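Local coordinates for protein acetyl-CoA acetyltransferase (Mycobacterium smegmatis, PDB 4EGV) that probably acts as an acyltransferase, as a monomeric thiolase-like protein of the thiolase superfamily, at residues A[313-323]-A[348-357]. Residues are numbered along the deposited sequence; the frame is centred on the assembly and turned at random.
Sequences IGASPASVTAV and FPVFNICDGT
The first turns of helix 317-330 (residues 317-323) cross helix 348-357 at -64°, the segment axes 8.9 Å apart at closest approach, with Val320 beside Ile353 and the lead-in residue Ala315 beside Asn352. Asn352 carries the polar part of the contact: with CG anti to the backbone N (chi1 174°), its amide rises from the helix and grips the backbone of Ser316 twice. Ser316 N donates to Asn352 OD1 at 2.9 Å from above the carbonyl plane. Asn352 ND2 in turn reaches Ser316 O at 3.2 Å, with that oxygen lying in the amide plane, so the two bonds together fix the rotation of the amide. In the thiolase fold this pair packs beside a mixed central sheet, and Tyr415 and Val417 of strand 414-421 line the inner side of the contact. There Val323 CG2 and Ile353 CD1 meet tip to tip at 3.9 Å, while the same CD1 lies 3.8 Å from Ser319 CB. Farther along helix 348-357, Val320 lies against its backbone, CG2 at Asn352 O and CG1 3.4 Å from Gly356 O. Toward the loop, the Phe348 ring turns its edge to the Gly314 peptide. The Ser316 hydroxyl is hydrogen-bonded to Glu304.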
# COMPACT_ATOMS: atom_id res chain seq x y z
N ILE A 313 2.65 -11.71 -13.89
CA ILE A 313 2.11 -11.78 -12.55
C ILE A 313 3.13 -11.27 -11.52
O ILE A 313 2.75 -10.68 -10.51
CB ILE A 313 1.58 -13.20 -12.20
CG1 ILE A 313 0.38 -13.53 -13.10
CG2 ILE A 313 1.12 -13.29 -10.74
CD1 ILE A 313 -0.15 -14.96 -13.04
N GLY A 314 4.41 -11.46 -11.83
CA GLY A 314 5.50 -11.04 -10.95
C GLY A 314 5.89 -9.57 -10.96
O GLY A 314 6.84 -9.17 -10.28
N ALA A 315 5.18 -8.76 -11.73
CA ALA A 315 5.43 -7.32 -11.79
C ALA A 315 4.14 -6.54 -11.84
O ALA A 315 3.08 -7.07 -12.11
CB ALA A 315 6.33 -6.96 -12.98
N SER A 316 4.26 -5.26 -11.53
CA SER A 316 3.14 -4.35 -11.61
C SER A 316 3.65 -3.05 -12.25
O SER A 316 4.15 -2.19 -11.56
CB SER A 316 2.54 -4.12 -10.21
OG SER A 316 1.46 -3.21 -10.25
N PRO A 317 3.54 -2.95 -13.58
CA PRO A 317 4.02 -1.77 -14.31
C PRO A 317 3.23 -0.50 -14.00
O PRO A 317 3.79 0.56 -14.07
CB PRO A 317 3.86 -2.15 -15.78
CG PRO A 317 3.69 -3.61 -15.78
CD PRO A 317 3.08 -4.01 -14.49
N ALA A 318 1.96 -0.61 -13.65
CA ALA A 318 1.13 0.53 -13.22
C ALA A 318 1.66 1.22 -11.96
O ALA A 318 1.52 2.41 -11.80
CB ALA A 318 -0.32 0.12 -13.03
N SER A 319 2.29 0.50 -11.07
CA SER A 319 2.81 1.13 -9.87
C SER A 319 4.01 1.98 -10.19
O SER A 319 4.21 3.02 -9.65
CB SER A 319 3.11 0.08 -8.81
OG SER A 319 2.01 -0.79 -8.67
N VAL A 320 4.83 1.50 -11.09
CA VAL A 320 6.04 2.15 -11.48
C VAL A 320 5.70 3.40 -12.28
O VAL A 320 6.28 4.45 -12.07
CB VAL A 320 6.90 1.20 -12.33
CG1 VAL A 320 8.20 1.86 -12.79
CG2 VAL A 320 7.15 -0.11 -11.59
N THR A 321 4.75 3.27 -13.18
CA THR A 321 4.25 4.37 -13.96
C THR A 321 3.74 5.49 -13.08
O THR A 321 4.00 6.67 -13.36
CB THR A 321 3.15 3.90 -14.92
OG1 THR A 321 3.65 2.82 -15.70
CG2 THR A 321 2.72 5.03 -15.90
N ALA A 322 3.03 5.14 -12.01
CA ALA A 322 2.52 6.12 -11.05
C ALA A 322 3.66 6.84 -10.41
O ALA A 322 3.61 8.05 -10.31
CB ALA A 322 1.62 5.47 -9.99
N VAL A 323 4.67 6.11 -9.97
CA VAL A 323 5.87 6.71 -9.40
C VAL A 323 6.55 7.67 -10.36
O VAL A 323 6.88 8.77 -9.99
CB VAL A 323 6.86 5.65 -8.92
CG1 VAL A 323 8.23 6.24 -8.68
CG2 VAL A 323 6.36 4.99 -7.63
N PHE A 348 6.70 -7.85 -1.90
CA PHE A 348 6.46 -7.65 -3.29
C PHE A 348 6.26 -6.19 -3.76
O PHE A 348 6.93 -5.75 -4.69
CB PHE A 348 5.34 -8.56 -3.80
CG PHE A 348 5.01 -8.32 -5.22
CD1 PHE A 348 5.75 -8.93 -6.27
CD2 PHE A 348 4.01 -7.38 -5.55
CE1 PHE A 348 5.47 -8.65 -7.64
CE2 PHE A 348 3.70 -7.08 -6.94
CZ PHE A 348 4.44 -7.72 -7.98
N PRO A 349 5.33 -5.43 -3.14
CA PRO A 349 5.05 -4.10 -3.69
C PRO A 349 6.18 -3.11 -3.46
O PRO A 349 6.19 -2.05 -4.08
CB PRO A 349 3.78 -3.66 -2.94
CG PRO A 349 3.71 -4.48 -1.80
CD PRO A 349 4.41 -5.76 -2.05
N VAL A 350 7.11 -3.47 -2.57
CA VAL A 350 8.32 -2.70 -2.35
C VAL A 350 9.34 -3.08 -3.39
O VAL A 350 9.82 -2.23 -4.10
CB VAL A 350 8.92 -2.86 -0.94
CG1 VAL A 350 10.17 -2.03 -0.82
CG2 VAL A 350 7.93 -2.45 0.11
N PHE A 351 9.64 -4.37 -3.47
CA PHE A 351 10.50 -4.91 -4.53
C PHE A 351 10.15 -4.34 -5.89
O PHE A 351 11.02 -3.92 -6.63
CB PHE A 351 10.34 -6.43 -4.62
CG PHE A 351 11.19 -7.19 -3.66
CD1 PHE A 351 12.48 -6.76 -3.35
CD2 PHE A 351 10.73 -8.36 -3.09
CE1 PHE A 351 13.28 -7.47 -2.47
CE2 PHE A 351 11.52 -9.08 -2.22
CZ PHE A 351 12.80 -8.63 -1.91
N ASN A 352 8.86 -4.31 -6.18
CA ASN A 352 8.35 -3.98 -7.46
C ASN A 352 8.64 -2.57 -7.87
O ASN A 352 8.88 -2.31 -9.03
CB ASN A 352 6.86 -4.26 -7.47
CG ASN A 352 6.19 -3.81 -8.75
OD1 ASN A 352 6.41 -4.38 -9.83
ND2 ASN A 352 5.37 -2.76 -8.63
N ILE A 353 8.60 -1.63 -6.93
CA ILE A 353 8.97 -0.25 -7.23
C ILE A 353 10.44 -0.19 -7.57
O ILE A 353 10.84 0.37 -8.59
CB ILE A 353 8.65 0.71 -6.09
CG1 ILE A 353 7.15 0.88 -5.96
CG2 ILE A 353 9.31 2.06 -6.34
CD1 ILE A 353 6.42 1.09 -7.25
N CYS A 354 11.23 -0.85 -6.74
CA CYS A 354 12.66 -1.00 -6.94
C CYS A 354 13.11 -1.60 -8.28
O CYS A 354 14.09 -1.16 -8.86
CB CYS A 354 13.22 -1.80 -5.77
SG CYS A 354 13.07 -0.92 -4.19
N ASP A 355 12.39 -2.59 -8.77
CA ASP A 355 12.68 -3.26 -10.03
C ASP A 355 12.46 -2.41 -11.26
O ASP A 355 13.25 -2.48 -12.17
CB ASP A 355 11.82 -4.49 -10.19
CG ASP A 355 12.24 -5.63 -9.32
OD1 ASP A 355 13.33 -5.59 -8.72
OD2 ASP A 355 11.47 -6.58 -9.26
N GLY A 356 11.38 -1.65 -11.30
CA GLY A 356 11.07 -0.84 -12.47
C GLY A 356 11.65 0.56 -12.48
O GLY A 356 11.52 1.28 -13.45
N THR A 357 12.29 0.94 -11.39
CA THR A 357 12.69 2.31 -11.17
C THR A 357 14.20 2.47 -11.09
O THR A 357 14.72 3.54 -11.29
CB THR A 357 12.03 2.85 -9.90
OG1 THR A 357 12.22 4.25 -9.83
CG2 THR A 357 12.64 2.27 -8.67